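Local structure of D-glyceraldehyde dehydrogenase (NADP(+)) (Thermoplasma acidophilum, 5IZD) at residues F254-D259 against E291-T296; L308-P313 against F362-I367; G408-L413 against F430-V435. The protein oxidises D-glyceraldehyde to (R)-glycerate with NADP(+) in the non-phosphorylated Entner-Doudoroff pathway, working as a homotetramer of the aldehyde dehydrogenase family. All coordinates share one frame; numbering follows the deposited sequence.

Interaction 1. Residues F254-D259 against E291-T296; sequences FMVWKD and EDIYDT
Apolar contact is carried by I293, whose CD1 reaches V256 CG1 at 3.8 Å, the two side chains crossing at about a right angle. I293 CD1 also lies 3.6 Å from W257 O, so the tip of I293 rests partly on a side chain and partly on the main chain where strand 252-256 gives way to a loop. I293 CG1 sits between its own backbone N and carbonyl carbon (chi1 53°), a crowded position that turns this branch to V256, while I293 CG2 comes no nearer than 4.3 Å to K258 O. Beyond the two segments, I293 also touches M262 of helix 262-274.

In the seven-stranded sheet of this aldehyde dehydrogenase fold, strands 252-256 and 284-290 are parallel neighbours, joined through helix 262-274 as a beta-alpha-beta unit. The contact therefore pairs the loops leaving the C-terminal ends of both strands; I293 is also the N-cap residue of helix 294-305.

Nearer the solvent, the aliphatic chain of K258 passes the carboxylate of D292, the two running side by side and pointing the same way, with K258 CD 3.6 Å from D292 OD2. K258 NZ and D292 OD2 are 4.8 Å apart, close enough that their opposite charges may attract weakly, though they form no salt bridge. K258 CG meanwhile lies 3.6 Å above one face of the W257 ring, offset toward its rim.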
loop_
_atom_site.group_PDB
_atom_site.type_symbol
_atom_site.label_atom_id
_atom_site.label_comp_id
_atom_site.label_asym_id
_atom_site.label_seq_id
_atom_site.Cartn_x
_atom_site.Cartn_y
_atom_site.Cartn_z
ATOM N N PHE A 254 -14.304 -19.115 23.381
ATOM C CA PHE A 254 -13.923 -20.337 22.701
ATOM C C PHE A 254 -15.204 -21.068 22.257
ATOM O O PHE A 254 -15.930 -21.649 23.092
ATOM C CB PHE A 254 -13.103 -21.198 23.653
ATOM C CG PHE A 254 -12.287 -22.260 22.977
ATOM C CD1 PHE A 254 -12.884 -23.427 22.524
ATOM C CD2 PHE A 254 -10.934 -22.083 22.765
ATOM C CE1 PHE A 254 -12.135 -24.410 21.895
ATOM C CE2 PHE A 254 -10.191 -23.046 22.115
ATOM C CZ PHE A 254 -10.785 -24.211 21.680
ATOM N N MET A 255 -15.447 -21.095 20.939
ATOM C CA MET A 255 -16.734 -21.523 20.402
ATOM C C MET A 255 -16.582 -22.821 19.609
ATOM O O MET A 255 -15.787 -22.888 18.682
ATOM C CB MET A 255 -17.281 -20.394 19.495
ATOM C CG MET A 255 -17.651 -19.131 20.274
ATOM S SD MET A 255 -17.832 -17.648 19.230
ATOM C CE MET A 255 -16.102 -17.291 18.909
ATOM N N VAL A 256 -17.351 -23.844 19.943
ATOM C CA VAL A 256 -17.241 -25.160 19.338
ATOM C C VAL A 256 -18.633 -25.503 18.810
ATOM O O VAL A 256 -19.546 -25.845 19.562
ATOM C CB VAL A 256 -16.762 -26.207 20.359
ATOM C CG1 VAL A 256 -16.588 -27.574 19.701
ATOM C CG2 VAL A 256 -15.430 -25.736 21.030
ATOM N N TRP A 257 -18.779 -25.386 17.498
ATOM C CA TRP A 257 -20.069 -25.655 16.856
ATOM C C TRP A 257 -20.278 -27.180 16.808
ATOM O O TRP A 257 -19.337 -27.945 17.065
ATOM C CB TRP A 257 -20.118 -24.985 15.486
ATOM C CG TRP A 257 -21.476 -24.979 14.922
ATOM C CD1 TRP A 257 -21.899 -25.630 13.786
ATOM C CD2 TRP A 257 -22.642 -24.314 15.457
ATOM N NE1 TRP A 257 -23.232 -25.416 13.593
ATOM C CE2 TRP A 257 -23.714 -24.602 14.582
ATOM C CE3 TRP A 257 -22.869 -23.487 16.557
ATOM C CZ2 TRP A 257 -25.014 -24.103 14.791
ATOM C CZ3 TRP A 257 -24.136 -23.018 16.798
ATOM C CH2 TRP A 257 -25.214 -23.323 15.905
ATOM N N LYS A 258 -21.523 -27.618 16.576
ATOM C CA LYS A 258 -21.867 -29.052 16.556
ATOM C C LYS A 258 -21.093 -29.870 15.542
ATOM O O LYS A 258 -20.936 -31.044 15.749
ATOM C CB LYS A 258 -23.376 -29.295 16.295
ATOM C CG LYS A 258 -23.939 -28.669 15.059
ATOM C CD LYS A 258 -25.366 -29.175 14.719
ATOM C CE LYS A 258 -25.982 -28.145 13.806
ATOM N NZ LYS A 258 -27.411 -28.354 13.486
ATOM N N ASP A 259 -20.637 -29.281 14.438
ATOM C CA ASP A 259 -19.865 -30.061 13.449
ATOM C C ASP A 259 -18.328 -30.035 13.678
ATOM O O ASP A 259 -17.571 -30.446 12.815
ATOM C CB ASP A 259 -20.226 -29.609 12.014
ATOM C CG ASP A 259 -19.802 -28.166 11.722
ATOM O OD1 ASP A 259 -19.330 -27.467 12.625
ATOM O OD2 ASP A 259 -19.956 -27.695 10.581
ATOM N N GLU A 291 -24.974 -27.469 22.294
ATOM C CA GLU A 291 -25.785 -28.417 23.106
ATOM C C GLU A 291 -25.738 -29.907 22.719
ATOM O O GLU A 291 -25.786 -30.769 23.585
ATOM C CB GLU A 291 -27.264 -27.968 23.197
ATOM C CG GLU A 291 -28.053 -27.933 21.873
ATOM C CD GLU A 291 -29.508 -27.458 22.031
ATOM O OE1 GLU A 291 -30.322 -27.690 21.103
ATOM O OE2 GLU A 291 -29.860 -26.844 23.066
ATOM N N ASP A 292 -25.735 -30.206 21.423
ATOM C CA ASP A 292 -25.579 -31.586 20.894
ATOM C C ASP A 292 -24.309 -32.330 21.401
ATOM O O ASP A 292 -24.326 -33.548 21.550
ATOM C CB ASP A 292 -25.551 -31.573 19.354
ATOM C CG ASP A 292 -26.903 -31.114 18.691
ATOM O OD1 ASP A 292 -27.899 -30.854 19.407
ATOM O OD2 ASP A 292 -26.948 -31.003 17.445
ATOM N N ILE A 293 -23.217 -31.610 21.643
ATOM C CA ILE A 293 -21.937 -32.227 21.992
ATOM C C ILE A 293 -21.339 -31.761 23.356
ATOM O O ILE A 293 -20.267 -32.213 23.706
ATOM C CB ILE A 293 -20.840 -32.033 20.893
ATOM C CG1 ILE A 293 -20.687 -30.563 20.536
ATOM C CG2 ILE A 293 -21.135 -32.843 19.647
ATOM C CD1 ILE A 293 -19.355 -30.176 19.935
ATOM N N TYR A 294 -22.018 -30.862 24.069
ATOM C CA TYR A 294 -21.568 -30.282 25.312
ATOM C C TYR A 294 -21.180 -31.374 26.325
ATOM O O TYR A 294 -20.118 -31.279 26.932
ATOM C CB TYR A 294 -22.644 -29.344 25.887
ATOM C CG TYR A 294 -22.310 -28.706 27.222
ATOM C CD1 TYR A 294 -22.542 -29.399 28.418
ATOM C CD2 TYR A 294 -21.746 -27.447 27.306
ATOM C CE1 TYR A 294 -22.223 -28.848 29.651
ATOM C CE2 TYR A 294 -21.397 -26.882 28.547
ATOM C CZ TYR A 294 -21.655 -27.576 29.703
ATOM O OH TYR A 294 -21.326 -27.087 30.949
ATOM N N ASP A 295 -22.000 -32.412 26.462
ATOM C CA ASP A 295 -21.738 -33.436 27.504
ATOM C C ASP A 295 -20.472 -34.251 27.234
ATOM O O ASP A 295 -19.624 -34.396 28.133
ATOM C CB ASP A 295 -22.931 -34.376 27.691
ATOM C CG ASP A 295 -24.154 -33.667 28.272
ATOM O OD1 ASP A 295 -24.047 -32.792 29.159
ATOM O OD2 ASP A 295 -25.262 -33.990 27.839
ATOM N N THR A 296 -20.330 -34.754 26.000
ATOM C CA THR A 296 -19.072 -35.425 25.608
ATOM C C THR A 296 -17.880 -34.498 25.676
ATOM O O THR A 296 -16.829 -34.896 26.255
ATOM C CB THR A 296 -19.098 -36.022 24.206
ATOM O OG1 THR A 296 -20.073 -37.029 24.197
ATOM C CG2 THR A 296 -17.784 -36.723 23.872
#

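Interaction 2. Residues L308-P313 against F362-I367; sequences LALGDP and FFLPTI
L310 and G311 face F362 to P365 across two backbones whose touching parts, 308-311 and 362-365, run in nearly opposite directions, 177° apart, yet too widely spaced for strand pairing: the CA atoms of L310 and F362 are 7.4 Å apart. G311 has backbone angles (phi 139°, psi -124°) at which a CB would press on the preceding carbonyl oxygen, and these by themselves call for glycine. The peptide here lies against F362, whose CG sits beside its own backbone N, anti to the carbonyl carbon. G311 N is 3.5 Å from F362 CE1, obliquely placed, and G311 O 3.6 Å from F362 CZ.

Between the backbones L310 does most of the touching. L310 CD2 stands 3.7 Å from F363 O and 4.1 Å from L364 CD2, while L310 CD1 approaches P365 CD at 4.2 Å; the L310 side chain and the P365 ring pass alongside, pointing opposite ways. L308 CD1 adds a looser touch on P365 CG at 4.5 Å, and Y274 of helix 262-274 touches both L308 and P365.

It is loop packing, largely through apolar side chains: the chain between helices 294-305 and 324-339 lies along the approach to strand 366-369, which enters the mixed sheet of the aldehyde dehydrogenase fold beside 343-346, its outermost strand in this chain.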
loop_
_atom_site.group_PDB
_atom_site.type_symbol
_atom_site.label_atom_id
_atom_site.label_comp_id
_atom_site.label_asym_id
_atom_site.label_seq_id
_atom_site.Cartn_x
_atom_site.Cartn_y
_atom_site.Cartn_z
ATOM N N LEU A 308 -2.694 -33.174 33.526
ATOM C CA LEU A 308 -1.631 -32.151 33.425
ATOM C C LEU A 308 -0.879 -32.156 34.724
ATOM O O LEU A 308 -1.516 -32.134 35.781
ATOM C CB LEU A 308 -2.194 -30.746 33.118
ATOM C CG LEU A 308 -2.890 -30.646 31.730
ATOM C CD1 LEU A 308 -3.694 -29.362 31.597
ATOM C CD2 LEU A 308 -1.937 -30.752 30.538
ATOM N N ALA A 309 0.459 -32.220 34.635
ATOM C CA ALA A 309 1.318 -32.163 35.809
ATOM C C ALA A 309 1.729 -30.711 36.119
ATOM O O ALA A 309 2.047 -29.932 35.228
ATOM C CB ALA A 309 2.555 -33.031 35.625
ATOM N N LEU A 310 1.727 -30.399 37.417
ATOM C CA LEU A 310 2.164 -29.133 37.969
ATOM C C LEU A 310 3.411 -29.332 38.833
ATOM O O LEU A 310 3.556 -30.355 39.493
ATOM C CB LEU A 310 1.079 -28.589 38.868
ATOM C CG LEU A 310 -0.098 -27.833 38.270
ATOM C CD1 LEU A 310 -0.871 -28.632 37.245
ATOM C CD2 LEU A 310 -0.985 -27.462 39.456
ATOM N N GLY A 311 4.315 -28.359 38.838
ATOM C CA GLY A 311 5.560 -28.476 39.621
ATOM C C GLY A 311 6.746 -27.945 38.861
ATOM O O GLY A 311 6.752 -26.792 38.416
ATOM N N ASP A 312 7.764 -28.762 38.677
ATOM C CA ASP A 312 9.008 -28.203 38.219
ATOM C C ASP A 312 9.035 -27.924 36.740
ATOM O O ASP A 312 8.594 -28.768 35.992
ATOM C CB ASP A 312 10.178 -29.103 38.538
ATOM C CG ASP A 312 11.455 -28.328 38.511
ATOM O OD1 ASP A 312 12.011 -28.126 37.409
ATOM O OD2 ASP A 312 11.855 -27.840 39.616
ATOM N N PRO A 313 9.641 -26.793 36.305
ATOM C CA PRO A 313 9.698 -26.507 34.823
ATOM C C PRO A 313 10.332 -27.591 33.955
ATOM O O PRO A 313 9.921 -27.744 32.795
ATOM C CB PRO A 313 10.540 -25.243 34.745
ATOM C CG PRO A 313 10.238 -24.533 36.022
ATOM C CD PRO A 313 10.105 -25.611 37.085
ATOM N N PHE A 362 1.060 -22.221 42.855
ATOM C CA PHE A 362 0.415 -23.145 41.941
ATOM C C PHE A 362 -1.074 -23.116 42.173
ATOM O O PHE A 362 -1.538 -22.923 43.283
ATOM C CB PHE A 362 0.951 -24.558 42.167
ATOM C CG PHE A 362 2.390 -24.715 41.788
ATOM C CD1 PHE A 362 2.751 -24.960 40.459
ATOM C CD2 PHE A 362 3.406 -24.561 42.741
ATOM C CE1 PHE A 362 4.076 -25.089 40.095
ATOM C CE2 PHE A 362 4.741 -24.671 42.353
ATOM C CZ PHE A 362 5.074 -24.960 41.025
ATOM N N PHE A 363 -1.848 -23.304 41.098
ATOM C CA PHE A 363 -3.292 -23.455 41.204
ATOM C C PHE A 363 -3.739 -24.534 40.187
ATOM O O PHE A 363 -3.248 -24.574 39.073
ATOM C CB PHE A 363 -3.999 -22.119 40.929
ATOM C CG PHE A 363 -5.366 -22.040 41.511
ATOM C CD1 PHE A 363 -5.544 -21.632 42.833
ATOM C CD2 PHE A 363 -6.456 -22.460 40.806
ATOM C CE1 PHE A 363 -6.785 -21.595 43.420
ATOM C CE2 PHE A 363 -7.726 -22.427 41.386
ATOM C CZ PHE A 363 -7.880 -21.995 42.704
ATOM N N LEU A 364 -4.667 -25.392 40.583
ATOM C CA LEU A 364 -5.131 -26.458 39.709
ATOM C C LEU A 364 -5.974 -25.966 38.545
ATOM O O LEU A 364 -6.715 -24.980 38.689
ATOM C CB LEU A 364 -5.974 -27.474 40.504
ATOM C CG LEU A 364 -5.262 -28.326 41.589
ATOM C CD1 LEU A 364 -6.269 -29.069 42.448
ATOM C CD2 LEU A 364 -4.346 -29.322 40.874
ATOM N N PRO A 365 -5.905 -26.671 37.390
ATOM C CA PRO A 365 -6.914 -26.476 36.355
ATOM C C PRO A 365 -8.345 -26.551 36.920
ATOM O O PRO A 365 -8.691 -27.498 37.661
ATOM C CB PRO A 365 -6.654 -27.658 35.404
ATOM C CG PRO A 365 -5.202 -27.888 35.525
ATOM C CD PRO A 365 -4.964 -27.746 37.013
ATOM N N THR A 366 -9.142 -25.533 36.644
ATOM C CA THR A 366 -10.431 -25.372 37.275
ATOM C C THR A 366 -11.544 -25.134 36.189
ATOM O O THR A 366 -11.443 -24.192 35.403
ATOM C CB THR A 366 -10.408 -24.222 38.272
ATOM O OG1 THR A 366 -9.398 -24.454 39.275
ATOM C CG2 THR A 366 -11.784 -24.063 38.923
ATOM N N ILE A 367 -12.560 -26.002 36.199
ATOM C CA ILE A 367 -13.606 -26.033 35.188
ATOM C C ILE A 367 -14.931 -25.886 35.919
ATOM O O ILE A 367 -15.189 -26.597 36.899
ATOM C CB ILE A 367 -13.554 -27.330 34.341
ATOM C CG1 ILE A 367 -12.172 -27.483 33.662
ATOM C CG2 ILE A 367 -14.637 -27.333 33.268
ATOM C CD1 ILE A 367 -11.842 -28.930 33.355
#

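Interaction 3. Residues G408-L413 against F430-V435; sequences GLASYL and FGELYV
F430 fits its ring into the bend of G408 to A410: F430 CD2 comes to 3.2 Å from A410 O and F430 CE2 to 3.5 Å from G408 CA, a hollow without a side chain at the glycine. Strands 410-413 and 432-435 run parallel, crossing at -22°; the register holds from G408 beside F430 to L413 beside V435.

On the face with S411, L413, L433 and V435, L433 CD1 fills the notch between S411 and L413, 3.3 Å from S411 OG and 3.9 Å from L413 CB. S411 OG turns back between its own N and carbonyl carbon (chi1 64°) and donates to E432 O at 2.8 Å. Helix 418-427 packs here, A424 touching both L413 and L433.

On the other face, Y412 and Y434 lie side by side, pointing the same way. Their planes are only 20° apart but offset, with little of one ring over the other, and Y412 CD2 nestles 3.5 Å from Y434 CB. A410 CB and S411 O sit at the edge of the Y434 ring, whose OH donates to E432 OE2 from above the carboxylate plane; H447 hydrogen-bonds to E432 OE1, and Y412 OH to I282 O.

Backbone bonds such as Y434 N to S411 O, 2.8 Å, complete the pairing. This is the parallel strand pair of a beta-alpha-beta crossover through helix 418-427, and strand 432-435 continues the sheet in parallel into a strand of the second subunit, where Y434 meets Y474 of that subunit.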
loop_
_atom_site.group_PDB
_atom_site.type_symbol
_atom_site.label_atom_id
_atom_site.label_comp_id
_atom_site.label_asym_id
_atom_site.label_seq_id
_atom_site.Cartn_x
_atom_site.Cartn_y
_atom_site.Cartn_z
ATOM N N GLY A 408 -12.354 -7.485 23.752
ATOM C CA GLY A 408 -12.347 -7.652 22.310
ATOM C C GLY A 408 -11.075 -8.047 21.592
ATOM O O GLY A 408 -10.816 -7.628 20.406
ATOM N N LEU A 409 -10.247 -8.851 22.239
ATOM C CA LEU A 409 -8.988 -9.183 21.597
ATOM C C LEU A 409 -9.102 -10.514 20.830
ATOM O O LEU A 409 -9.531 -10.487 19.659
ATOM C CB LEU A 409 -7.842 -9.045 22.569
ATOM C CG LEU A 409 -6.427 -9.542 22.259
ATOM C CD1 LEU A 409 -6.002 -9.282 20.867
ATOM C CD2 LEU A 409 -5.420 -8.934 23.239
ATOM N N ALA A 410 -8.835 -11.657 21.459
ATOM C CA ALA A 410 -8.852 -12.938 20.729
ATOM C C ALA A 410 -10.150 -13.697 20.873
ATOM O O ALA A 410 -10.965 -13.395 21.747
ATOM C CB ALA A 410 -7.720 -13.812 21.214
ATOM N N SER A 411 -10.315 -14.687 20.003
ATOM C CA SER A 411 -11.481 -15.533 19.981
ATOM C C SER A 411 -11.135 -16.785 19.149
ATOM O O SER A 411 -10.163 -16.744 18.377
ATOM C CB SER A 411 -12.696 -14.763 19.383
ATOM O OG SER A 411 -12.439 -14.430 18.035
ATOM N N TYR A 412 -11.891 -17.871 19.362
ATOM C CA TYR A 412 -11.621 -19.197 18.791
ATOM C C TYR A 412 -12.916 -19.811 18.315
ATOM O O TYR A 412 -13.930 -19.727 19.011
ATOM C CB TYR A 412 -10.948 -20.160 19.802
ATOM C CG TYR A 412 -9.640 -19.620 20.353
ATOM C CD1 TYR A 412 -9.640 -18.790 21.437
ATOM C CD2 TYR A 412 -8.420 -19.963 19.787
ATOM C CE1 TYR A 412 -8.448 -18.281 21.969
ATOM C CE2 TYR A 412 -7.199 -19.425 20.288
ATOM C CZ TYR A 412 -7.223 -18.578 21.366
ATOM O OH TYR A 412 -6.082 -17.990 21.843
ATOM N N LEU A 413 -12.872 -20.460 17.164
ATOM C CA LEU A 413 -14.079 -21.079 16.586
ATOM C C LEU A 413 -13.720 -22.422 15.958
ATOM O O LEU A 413 -12.821 -22.447 15.128
ATOM C CB LEU A 413 -14.621 -20.148 15.490
ATOM C CG LEU A 413 -15.785 -20.667 14.628
ATOM C CD1 LEU A 413 -17.017 -20.947 15.465
ATOM C CD2 LEU A 413 -16.069 -19.648 13.521
ATOM N N PHE A 430 -14.004 -9.178 17.271
ATOM C CA PHE A 430 -12.774 -9.371 18.063
ATOM C C PHE A 430 -11.615 -9.122 17.122
ATOM O O PHE A 430 -11.759 -9.307 15.908
ATOM C CB PHE A 430 -12.706 -10.776 18.663
ATOM C CG PHE A 430 -13.492 -10.886 19.918
ATOM C CD1 PHE A 430 -14.884 -10.904 19.876
ATOM C CD2 PHE A 430 -12.857 -10.879 21.152
ATOM C CE1 PHE A 430 -15.641 -10.919 21.037
ATOM C CE2 PHE A 430 -13.600 -10.894 22.323
ATOM C CZ PHE A 430 -15.001 -10.922 22.266
ATOM N N GLY A 431 -10.500 -8.680 17.682
ATOM C CA GLY A 431 -9.298 -8.375 16.878
ATOM C C GLY A 431 -8.661 -9.599 16.263
ATOM O O GLY A 431 -8.114 -9.503 15.152
ATOM N N GLU A 432 -8.760 -10.743 16.938
ATOM C CA GLU A 432 -8.254 -12.009 16.398
ATOM C C GLU A 432 -9.279 -13.128 16.514
ATOM O O GLU A 432 -9.859 -13.343 17.593
ATOM C CB GLU A 432 -6.943 -12.444 17.076
ATOM C CG GLU A 432 -5.881 -11.376 17.049
ATOM C CD GLU A 432 -4.596 -11.746 17.750
ATOM O OE1 GLU A 432 -3.592 -11.104 17.369
ATOM O OE2 GLU A 432 -4.561 -12.572 18.729
ATOM N N LEU A 433 -9.552 -13.802 15.376
ATOM C CA LEU A 433 -10.383 -14.988 15.369
ATOM C C LEU A 433 -9.520 -16.161 14.881
ATOM O O LEU A 433 -9.041 -16.142 13.763
ATOM C CB LEU A 433 -11.654 -14.773 14.527
ATOM C CG LEU A 433 -12.570 -15.980 14.335
ATOM C CD1 LEU A 433 -13.230 -16.465 15.613
ATOM C CD2 LEU A 433 -13.609 -15.657 13.277
ATOM N N TYR A 434 -9.334 -17.169 15.716
ATOM C CA TYR A 434 -8.615 -18.380 15.383
ATOM C C TYR A 434 -9.643 -19.468 15.019
ATOM O O TYR A 434 -10.492 -19.897 15.823
ATOM C CB TYR A 434 -7.700 -18.821 16.569
ATOM C CG TYR A 434 -6.577 -17.844 16.871
ATOM C CD1 TYR A 434 -5.362 -17.892 16.178
ATOM C CD2 TYR A 434 -6.720 -16.870 17.872
ATOM C CE1 TYR A 434 -4.340 -16.983 16.435
ATOM C CE2 TYR A 434 -5.703 -15.962 18.147
ATOM C CZ TYR A 434 -4.527 -16.008 17.400
ATOM O OH TYR A 434 -3.516 -15.102 17.678
ATOM N N VAL A 435 -9.556 -19.926 13.784
ATOM C CA VAL A 435 -10.537 -20.822 13.200
ATOM C C VAL A 435 -9.856 -22.141 12.974
ATOM O O VAL A 435 -8.987 -22.243 12.124
ATOM C CB VAL A 435 -11.029 -20.281 11.834
ATOM C CG1 VAL A 435 -12.007 -21.266 11.209
ATOM C CG2 VAL A 435 -11.661 -18.900 11.990
#

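All three contacts reach one mixed sheet. Interactions 1 and 3 touch directly, because strands 252-256 and 410-414 are neighbours: M255 N probably hydrogen-bonds to Y412 O at 2.8 Å, and F254 CD2 packs on Y412 CB at 3.5 Å. Interaction 2 stands apart toward the other edge, its nearest atoms about 7 Å from interaction 1 and about 15 Å from interaction 3. Interaction 3 borders the active site: between nearest atoms, the L409 side chain is about 3 Å from that of E247, the predicted proton acceptor, and about 13 Å from the bound NADP. The F363 side chain of interaction 2 is about 8 Å from that of I382, probably an NADP-site residue. Interaction 1 lies away from such sites.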